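Side-chain contacts in 3',5'-cyclic-nucleotide phosphodiesterase 1 (Saccharomyces cerevisiae, PDB 4OJV), which belongs to the class-II phosphodiesterases, a family of the metallo-hydrolase/oxidoreductase clan, and carries two zinc ions bound by histidines and aspartates: residues R73-I76 with E77-I80; E253-L256 with L257-F260; N109-K112 with K113-V117; P159-I162 with D163-K167. One frame throughout, in Å; residues are numbered along the deposited sequence.

Overall arrangement
All four contacts are local, and each joins two adjoining runs of residues, so none closes a long loop. They follow in series from the N terminus, with no nesting or crossing: interaction 1, then 3, 4 and 2. Interaction 1 turns the chain out of strand 73-75. Interaction 3 starts helix 110-119 beside the second subunit. Interaction 4 lies on helix 159-169, between strands 153-157 and 186-190, and also meets that subunit. Interaction 2 starts helix 256-267 against strands 204-215 and 222-232. Interactions 2 and 4 come within about 8 Å at their nearest atoms; interactions 1 and 4 lie on opposite sides of the chain's centre.

Interaction 1 (R73-I76 with E77-I80); sequences REPI and EFFI
After strand 73-75 the chain turns: Phe78 N bonds to Pro75 O (3.2 Å) and Phe79 N to Ile76 O (3.0 Å), which makes two overlapping turns, offset by one residue. The main side-chain contact is between Pro75 and Phe78. Pro75 CB sits 3.8 Å from the centre of the Phe78 ring, only 4° off the ring normal. This is a CH-pi contact over one face. Pro75 CG and CD reach out along the same face, with CG 3.6 Å from Phe78 CE2. Glu74 comes to the rim of this ring instead. Its OE1 is 3.8 Å from Phe78 CE2, near the ring plane, with the carboxylate turned 43° from it. The other oxygen, OE2, is hydrogen-bonded to His71. Glu74 CB also lies at the edge of the Phe79 ring, 3.6 Å from CE1. The Phe79 ring stands edge-on to the turn, with Pro75 O 3.5 Å from CD1 and Ile76 O also near its plane. Glu77 folds back toward the strand. Its CG lies between the backbone N and the carbonyl carbon (chi1 65°), and the chain bends again at the next bond, which together bring the carboxylate alongside Pro75 CB and Ile76 CG2. Beyond the turn, Phe78 and Phe79 pack on Leu338 of helix 336-350, and Phe79 and Ile76 touch Val65 of the paired strand 64-66. The chemistry is divided by ring position: the electron-rich face of Phe78 receives proline C-H groups, while the weakly positive C-H edges of both rings meet oxygen atoms, which is probably favourable, though weak at the Glu74-Phe78 edge.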
# COMPACT_ATOMS: atom_id res chain seq x y z
N ARG A 73 1.89 18.59 -11.37
CA ARG A 73 2.36 19.20 -10.14
C ARG A 73 1.78 20.60 -9.99
O ARG A 73 1.62 21.32 -10.98
CB ARG A 73 3.89 19.26 -10.10
CG ARG A 73 4.56 17.89 -9.99
CD ARG A 73 6.06 18.00 -9.76
NE ARG A 73 6.69 18.99 -10.63
CZ ARG A 73 7.10 18.77 -11.88
NH1 ARG A 73 6.94 17.58 -12.45
NH2 ARG A 73 7.66 19.76 -12.57
N GLU A 74 1.44 20.98 -8.76
CA GLU A 74 0.82 22.26 -8.45
C GLU A 74 1.52 22.99 -7.32
O GLU A 74 2.02 22.35 -6.39
CB GLU A 74 -0.64 22.07 -8.05
CG GLU A 74 -1.57 21.63 -9.16
CD GLU A 74 -1.89 22.72 -10.16
OE1 GLU A 74 -1.41 23.87 -10.00
OE2 GLU A 74 -2.62 22.41 -11.12
N PRO A 75 1.54 24.33 -7.37
CA PRO A 75 2.08 25.12 -6.27
C PRO A 75 1.49 24.73 -4.91
O PRO A 75 0.27 24.65 -4.75
CB PRO A 75 1.69 26.55 -6.66
CG PRO A 75 1.72 26.53 -8.15
CD PRO A 75 1.17 25.18 -8.53
N ILE A 76 2.37 24.52 -3.94
CA ILE A 76 1.95 24.13 -2.60
C ILE A 76 0.94 25.10 -1.98
O ILE A 76 -0.04 24.69 -1.35
CB ILE A 76 3.17 23.94 -1.65
CG1 ILE A 76 2.70 23.40 -0.30
CG2 ILE A 76 3.97 25.23 -1.49
CD1 ILE A 76 3.80 23.07 0.68
N GLU A 77 1.15 26.39 -2.20
CA GLU A 77 0.34 27.40 -1.53
C GLU A 77 -1.14 27.36 -1.93
O GLU A 77 -2.00 27.83 -1.19
CB GLU A 77 0.93 28.81 -1.71
CG GLU A 77 0.96 29.35 -3.14
CD GLU A 77 2.23 29.01 -3.90
OE1 GLU A 77 2.98 28.08 -3.53
OE2 GLU A 77 2.50 29.70 -4.91
N PHE A 78 -1.43 26.76 -3.08
CA PHE A 78 -2.82 26.62 -3.53
C PHE A 78 -3.66 25.74 -2.60
O PHE A 78 -4.88 25.84 -2.58
CB PHE A 78 -2.90 26.04 -4.95
CG PHE A 78 -2.36 26.95 -6.04
CD1 PHE A 78 -1.95 28.27 -5.80
CD2 PHE A 78 -2.27 26.46 -7.34
CE1 PHE A 78 -1.47 29.07 -6.84
CE2 PHE A 78 -1.79 27.26 -8.38
CZ PHE A 78 -1.39 28.56 -8.12
N PHE A 79 -3.00 24.87 -1.83
CA PHE A 79 -3.69 23.85 -1.03
C PHE A 79 -3.85 24.22 0.44
O PHE A 79 -4.48 23.48 1.19
CB PHE A 79 -2.94 22.51 -1.11
CG PHE A 79 -2.88 21.94 -2.49
CD1 PHE A 79 -1.86 22.29 -3.37
CD2 PHE A 79 -3.86 21.05 -2.93
CE1 PHE A 79 -1.82 21.76 -4.65
CE2 PHE A 79 -3.82 20.52 -4.21
CZ PHE A 79 -2.79 20.87 -5.07
N ILE A 80 -3.24 25.33 0.86
CA ILE A 80 -3.12 25.63 2.28
C ILE A 80 -3.55 27.05 2.62
O ILE A 80 -3.54 27.95 1.77
CB ILE A 80 -1.69 25.34 2.81
CG1 ILE A 80 -0.65 26.25 2.13
CG2 ILE A 80 -1.34 23.86 2.65
CD1 ILE A 80 0.76 26.10 2.66

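Interaction 2 (E253-L256 with L257-F260); sequences EESL and LEEF
Ser255 and Leu256 supply the carbonyls for the first helical bonds of this contact. Glu259 N bonds to Ser255 O at 3.0 Å, nearly straight at 167°, and Phe260 N bonds to Leu256 O at 3.0 Å. Before the helix, Ser255 is the centre of an inverse gamma turn, with a weak bond from Leu256 N to Glu254 O. That same carbonyl also accepts from His212.

The charged contact is between Glu254 and Glu259. Their side chains cross at about a right angle, and Glu254 OE1 comes within 2.8 Å of Glu259 OE2, with the carboxylate planes 40° apart. Two bare charges would repel at this spacing, which is consistent with a proton held by one of the pair. Lys194 forms a salt bridge to Glu259 OE1 and probably offsets part of the negative charge.

The remaining contacts are van der Waals. Glu259 CG lies 3.3 Å from Ser255 O, since its first torsion (chi1 -67°) lays the chain back over the start of the helix. Ser255 CB meets Glu258 OE1 at 3.7 Å. Leu256, Leu257 and Phe260 do their packing on other parts of the fold. Leu256 touches His212, Leu257 touches Val211 and Phe227, and Phe260 makes edge-to-face contacts with Phe209 and Phe227.

Ser255 holds the N-cap position of helix 256-267 but makes no side-chain cap. Asp248 accepts from Leu257 N in the first turn. The arrangement is a helix start with one apolar side laid against strands 204-215 and 222-232.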
# COMPACT_ATOMS: atom_id res chain seq x y z
N GLU A 253 -29.86 6.25 15.30
CA GLU A 253 -28.59 5.99 15.99
C GLU A 253 -28.18 7.06 17.01
O GLU A 253 -28.75 8.15 17.06
CB GLU A 253 -27.47 5.79 14.97
CG GLU A 253 -27.15 7.02 14.14
CD GLU A 253 -26.28 6.71 12.94
OE1 GLU A 253 -26.01 7.66 12.18
OE2 GLU A 253 -25.87 5.55 12.74
N GLU A 254 -27.18 6.71 17.81
CA GLU A 254 -26.59 7.57 18.83
C GLU A 254 -25.94 8.79 18.18
O GLU A 254 -25.30 8.68 17.13
CB GLU A 254 -25.55 6.77 19.60
CG GLU A 254 -25.23 7.26 21.01
CD GLU A 254 -24.38 6.28 21.80
OE1 GLU A 254 -23.75 6.71 22.79
OE2 GLU A 254 -24.34 5.08 21.44
N SER A 255 -26.11 9.96 18.80
CA SER A 255 -25.50 11.20 18.32
C SER A 255 -24.05 11.26 18.77
O SER A 255 -23.67 12.09 19.61
CB SER A 255 -26.28 12.43 18.81
OG SER A 255 -27.61 12.41 18.35
N LEU A 256 -23.23 10.37 18.21
CA LEU A 256 -21.82 10.25 18.57
C LEU A 256 -21.04 11.53 18.32
O LEU A 256 -20.22 11.92 19.14
CB LEU A 256 -21.18 9.07 17.84
CG LEU A 256 -21.68 7.67 18.22
CD1 LEU A 256 -21.03 6.60 17.36
CD2 LEU A 256 -21.45 7.36 19.70
N LEU A 257 -21.31 12.20 17.19
CA LEU A 257 -20.64 13.46 16.90
C LEU A 257 -21.05 14.58 17.87
O LEU A 257 -20.19 15.33 18.32
CB LEU A 257 -20.84 13.88 15.44
CG LEU A 257 -19.98 13.08 14.46
CD1 LEU A 257 -20.49 13.25 13.04
CD2 LEU A 257 -18.51 13.45 14.55
N GLU A 258 -22.33 14.68 18.19
CA GLU A 258 -22.78 15.65 19.19
C GLU A 258 -22.08 15.42 20.53
O GLU A 258 -21.63 16.38 21.16
CB GLU A 258 -24.30 15.61 19.35
CG GLU A 258 -24.88 16.76 20.17
CD GLU A 258 -26.39 16.81 20.11
OE1 GLU A 258 -27.04 15.75 20.30
OE2 GLU A 258 -26.94 17.91 19.87
N GLU A 259 -21.98 14.16 20.96
CA GLU A 259 -21.24 13.80 22.17
C GLU A 259 -19.79 14.29 22.07
O GLU A 259 -19.25 14.87 23.02
CB GLU A 259 -21.24 12.29 22.40
CG GLU A 259 -22.60 11.69 22.74
CD GLU A 259 -22.54 10.19 22.92
OE1 GLU A 259 -21.47 9.66 23.30
OE2 GLU A 259 -23.57 9.53 22.67
N PHE A 260 -19.17 14.07 20.92
CA PHE A 260 -17.79 14.48 20.73
C PHE A 260 -17.61 16.00 20.80
O PHE A 260 -16.76 16.49 21.56
CB PHE A 260 -17.21 13.94 19.43
CG PHE A 260 -15.77 14.32 19.24
CD1 PHE A 260 -14.78 13.65 19.97
CD2 PHE A 260 -15.40 15.37 18.42
CE1 PHE A 260 -13.45 14.01 19.85
CE2 PHE A 260 -14.07 15.74 18.30
CZ PHE A 260 -13.10 15.06 19.02

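Interaction 3 (N109-K112 with K113-V117); sequences NTMK and KTYEV
Met111 meets the Tyr115 ring at its edge. Met111 CG lies in the ring plane, 4.0 Å from Tyr115 CE2, and Met111 O is near the same plane, 3.3 Å from CD2. Pro15 of the second subunit also packs on this tyrosine. The other flat group is the Asn109 amide. Its OD1 accepts from Lys112 N at 2.8 Å with an angle of 164°, and its ND2 bonds to Ala332 O of the second subunit. Asn109 is thus the N-cap of helix 110-119, and its own carbonyl takes the bond from Lys113 N. At the next residue, Thr110 O is held twice by Thr114, by OG1 at 2.8 Å and by N at 3.0 Å, from opposite faces of the carbonyl plane. Thr114 OG1 stands beside its own backbone N (chi1 -59°), which points it back along the helix. Lys112 passes its CG and CE by Glu116 OE1, whose place is less sure. A water donates to Thr110 OG1 (2.7 Å) and accepts from Lys113 NZ (3.0 Å). Thr110 OG1 also bonds to Asp72 of the second subunit. Lys113 NZ bonds to Ala108 O, and Lys113 forms a cation-pi contact with Phe105.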
# COMPACT_ATOMS: atom_id res chain seq x y z
N ASN A 109 23.26 4.74 4.81
CA ASN A 109 22.55 5.00 3.56
C ASN A 109 21.07 5.29 3.82
O ASN A 109 20.59 5.20 4.96
CB ASN A 109 22.77 3.87 2.54
CG ASN A 109 22.25 2.52 3.01
OD1 ASN A 109 21.19 2.43 3.64
ND2 ASN A 109 22.96 1.46 2.64
N THR A 110 20.35 5.67 2.78
CA THR A 110 18.95 6.07 2.94
C THR A 110 18.10 4.95 3.53
O THR A 110 17.27 5.20 4.41
CB THR A 110 18.37 6.59 1.61
OG1 THR A 110 19.16 7.71 1.18
CG2 THR A 110 16.93 7.04 1.79
N MET A 111 18.32 3.72 3.07
CA MET A 111 17.59 2.58 3.61
C MET A 111 17.83 2.39 5.11
O MET A 111 16.89 2.19 5.88
CB MET A 111 17.94 1.30 2.85
CG MET A 111 17.00 0.14 3.13
SD MET A 111 15.34 0.36 2.45
CE MET A 111 15.71 0.55 0.71
N LYS A 112 19.10 2.48 5.53
CA LYS A 112 19.45 2.35 6.93
C LYS A 112 18.81 3.46 7.78
O LYS A 112 18.29 3.18 8.87
CB LYS A 112 20.97 2.37 7.12
CG LYS A 112 21.44 2.18 8.55
CD LYS A 112 21.01 0.84 9.12
CE LYS A 112 21.69 0.53 10.44
NZ LYS A 112 21.20 -0.75 11.01
N LYS A 113 18.86 4.69 7.28
CA LYS A 113 18.22 5.81 7.99
C LYS A 113 16.72 5.57 8.17
O LYS A 113 16.15 5.91 9.20
CB LYS A 113 18.43 7.12 7.24
CG LYS A 113 19.86 7.65 7.21
CD LYS A 113 19.87 9.03 6.56
CE LYS A 113 21.26 9.62 6.45
NZ LYS A 113 21.93 9.24 5.18
N THR A 114 16.11 4.97 7.15
CA THR A 114 14.68 4.66 7.18
C THR A 114 14.37 3.65 8.28
O THR A 114 13.44 3.86 9.07
CB THR A 114 14.21 4.12 5.81
OG1 THR A 114 14.47 5.10 4.80
CG2 THR A 114 12.72 3.83 5.82
N TYR A 115 15.12 2.55 8.32
CA TYR A 115 14.98 1.60 9.43
C TYR A 115 15.16 2.28 10.80
O TYR A 115 14.39 2.03 11.72
CB TYR A 115 15.97 0.44 9.31
CG TYR A 115 15.52 -0.70 8.41
CD1 TYR A 115 14.75 -1.74 8.92
CD2 TYR A 115 15.89 -0.75 7.07
CE1 TYR A 115 14.34 -2.80 8.11
CE2 TYR A 115 15.50 -1.80 6.25
CZ TYR A 115 14.72 -2.82 6.78
OH TYR A 115 14.34 -3.86 5.95
N GLU A 116 16.17 3.14 10.93
CA GLU A 116 16.44 3.79 12.21
C GLU A 116 15.28 4.71 12.64
O GLU A 116 14.81 4.63 13.78
CB GLU A 116 17.77 4.55 12.15
CG GLU A 116 18.97 3.63 12.11
CD GLU A 116 20.29 4.36 12.05
OE1 GLU A 116 21.28 3.75 11.59
OE2 GLU A 116 20.35 5.54 12.46
N VAL A 117 14.83 5.58 11.75
CA VAL A 117 13.70 6.47 12.09
C VAL A 117 12.49 5.62 12.44
O VAL A 117 11.79 5.89 13.42
CB VAL A 117 13.35 7.45 10.94
CG1 VAL A 117 12.07 8.22 11.25
CG2 VAL A 117 14.50 8.41 10.69
O HOH W 1 20.06 9.58 2.86

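Interaction 4 (P159-I162 with D163-K167); sequences PHTI and DVLQK
Thr161 and Leu165 lie side by side and point the same way along one flank of the helix. Thr161 CG2 is 4.1 Å from Leu165 CD1, a light methyl contact. Leu165 CG sits closer to the backbone, 3.4 Å from Thr161 O, the carbonyl that also takes the bond from Leu165 N (3.0 Å, 161°). Thr161 OG1 stands beside its backbone N (chi1 -65°), which puts the methyl CG2 anti to that N and within reach of Leu165 CD1.

Val164 is turned to another flank. Its CG2 lies 3.3 Å from His160 O. Val164 N is 4.2 Å from that oxygen, too far for the usual helical bond. The bond is missing here, and the valine methyl lies against this carbonyl. The bonds Asp163 N to Pro159 O and Gln166 N to Ile162 O are made; a wider pi-type turn follows at 165-167.

Asp163 bends back over the first turn. Its CG is 3.3 Å from Pro159 O, and OD2 reaches to 4.0 Å from Pro159 CB. Its carboxylate thus lies near the N-terminal end of the helix, where the helix dipole would probably favour a negative charge, though the nearby Pro159 O would work against it. Gln166 lays its CB beside Ile162 O, and its NE2 bonds to Thr179 OG1.

Helix 159-169 is the helical link of a beta-alpha-beta unit between strands 153-157 and 186-190. Ile162, Leu165 and Gln166 pack on Leu188 of the second strand. Thr161 and Val164 touch Pro129, His160 NE2 bonds to Thr127 O, and Val164 also meets Ile174 of the second subunit.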
# COMPACT_ATOMS: atom_id res chain seq x y z
N PRO A 159 -12.28 -1.44 20.82
CA PRO A 159 -12.52 -2.85 20.49
C PRO A 159 -12.95 -3.12 19.04
O PRO A 159 -12.54 -4.13 18.47
CB PRO A 159 -13.62 -3.25 21.47
CG PRO A 159 -13.38 -2.38 22.65
CD PRO A 159 -12.96 -1.05 22.08
N HIS A 160 -13.73 -2.23 18.43
CA HIS A 160 -14.18 -2.47 17.04
C HIS A 160 -13.02 -2.57 16.07
O HIS A 160 -13.13 -3.16 15.00
CB HIS A 160 -15.19 -1.42 16.57
CG HIS A 160 -14.57 -0.07 16.25
ND1 HIS A 160 -14.55 0.94 17.13
CD2 HIS A 160 -13.94 0.39 15.10
CE1 HIS A 160 -13.94 2.01 16.57
NE2 HIS A 160 -13.56 1.66 15.33
N THR A 161 -11.89 -1.97 16.45
CA THR A 161 -10.67 -2.05 15.67
C THR A 161 -9.82 -3.24 16.11
O THR A 161 -9.44 -4.06 15.28
CB THR A 161 -9.87 -0.75 15.83
OG1 THR A 161 -10.62 0.33 15.26
CG2 THR A 161 -8.52 -0.84 15.14
N ILE A 162 -9.53 -3.35 17.40
CA ILE A 162 -8.59 -4.36 17.87
C ILE A 162 -9.08 -5.78 17.60
O ILE A 162 -8.32 -6.63 17.16
CB ILE A 162 -8.24 -4.14 19.36
CG1 ILE A 162 -7.50 -2.80 19.55
CG2 ILE A 162 -7.44 -5.32 19.91
CD1 ILE A 162 -6.17 -2.70 18.83
N ASP A 163 -10.37 -6.01 17.84
CA ASP A 163 -10.94 -7.35 17.64
C ASP A 163 -10.81 -7.77 16.17
O ASP A 163 -10.52 -8.93 15.87
CB ASP A 163 -12.40 -7.40 18.10
CG ASP A 163 -12.56 -7.24 19.61
OD1 ASP A 163 -11.57 -7.36 20.36
OD2 ASP A 163 -13.70 -6.99 20.04
N VAL A 164 -11.01 -6.82 15.26
CA VAL A 164 -10.90 -7.10 13.84
C VAL A 164 -9.45 -7.37 13.45
O VAL A 164 -9.17 -8.28 12.67
CB VAL A 164 -11.50 -5.95 13.01
CG1 VAL A 164 -11.18 -6.10 11.53
CG2 VAL A 164 -13.01 -5.93 13.23
N LEU A 165 -8.50 -6.59 13.98
CA LEU A 165 -7.09 -6.84 13.67
C LEU A 165 -6.67 -8.24 14.13
O LEU A 165 -5.94 -8.95 13.43
CB LEU A 165 -6.19 -5.76 14.28
CG LEU A 165 -6.39 -4.35 13.73
CD1 LEU A 165 -5.42 -3.39 14.41
CD2 LEU A 165 -6.25 -4.27 12.22
N GLN A 166 -7.14 -8.65 15.31
CA GLN A 166 -6.77 -9.95 15.85
C GLN A 166 -7.35 -11.08 14.99
O GLN A 166 -6.65 -12.04 14.67
CB GLN A 166 -7.24 -10.08 17.30
CG GLN A 166 -6.65 -11.28 18.03
CD GLN A 166 -5.24 -11.02 18.50
OE1 GLN A 166 -5.01 -10.19 19.38
NE2 GLN A 166 -4.27 -11.71 17.91
N LYS A 167 -8.62 -10.95 14.61
CA LYS A 167 -9.31 -12.03 13.92
C LYS A 167 -9.00 -12.09 12.43
O LYS A 167 -8.88 -13.17 11.84
CB LYS A 167 -10.82 -11.88 14.12
CG LYS A 167 -11.66 -13.00 13.52
CD LYS A 167 -13.11 -12.91 13.96
CE LYS A 167 -13.97 -13.90 13.19
NZ LYS A 167 -13.41 -15.28 13.18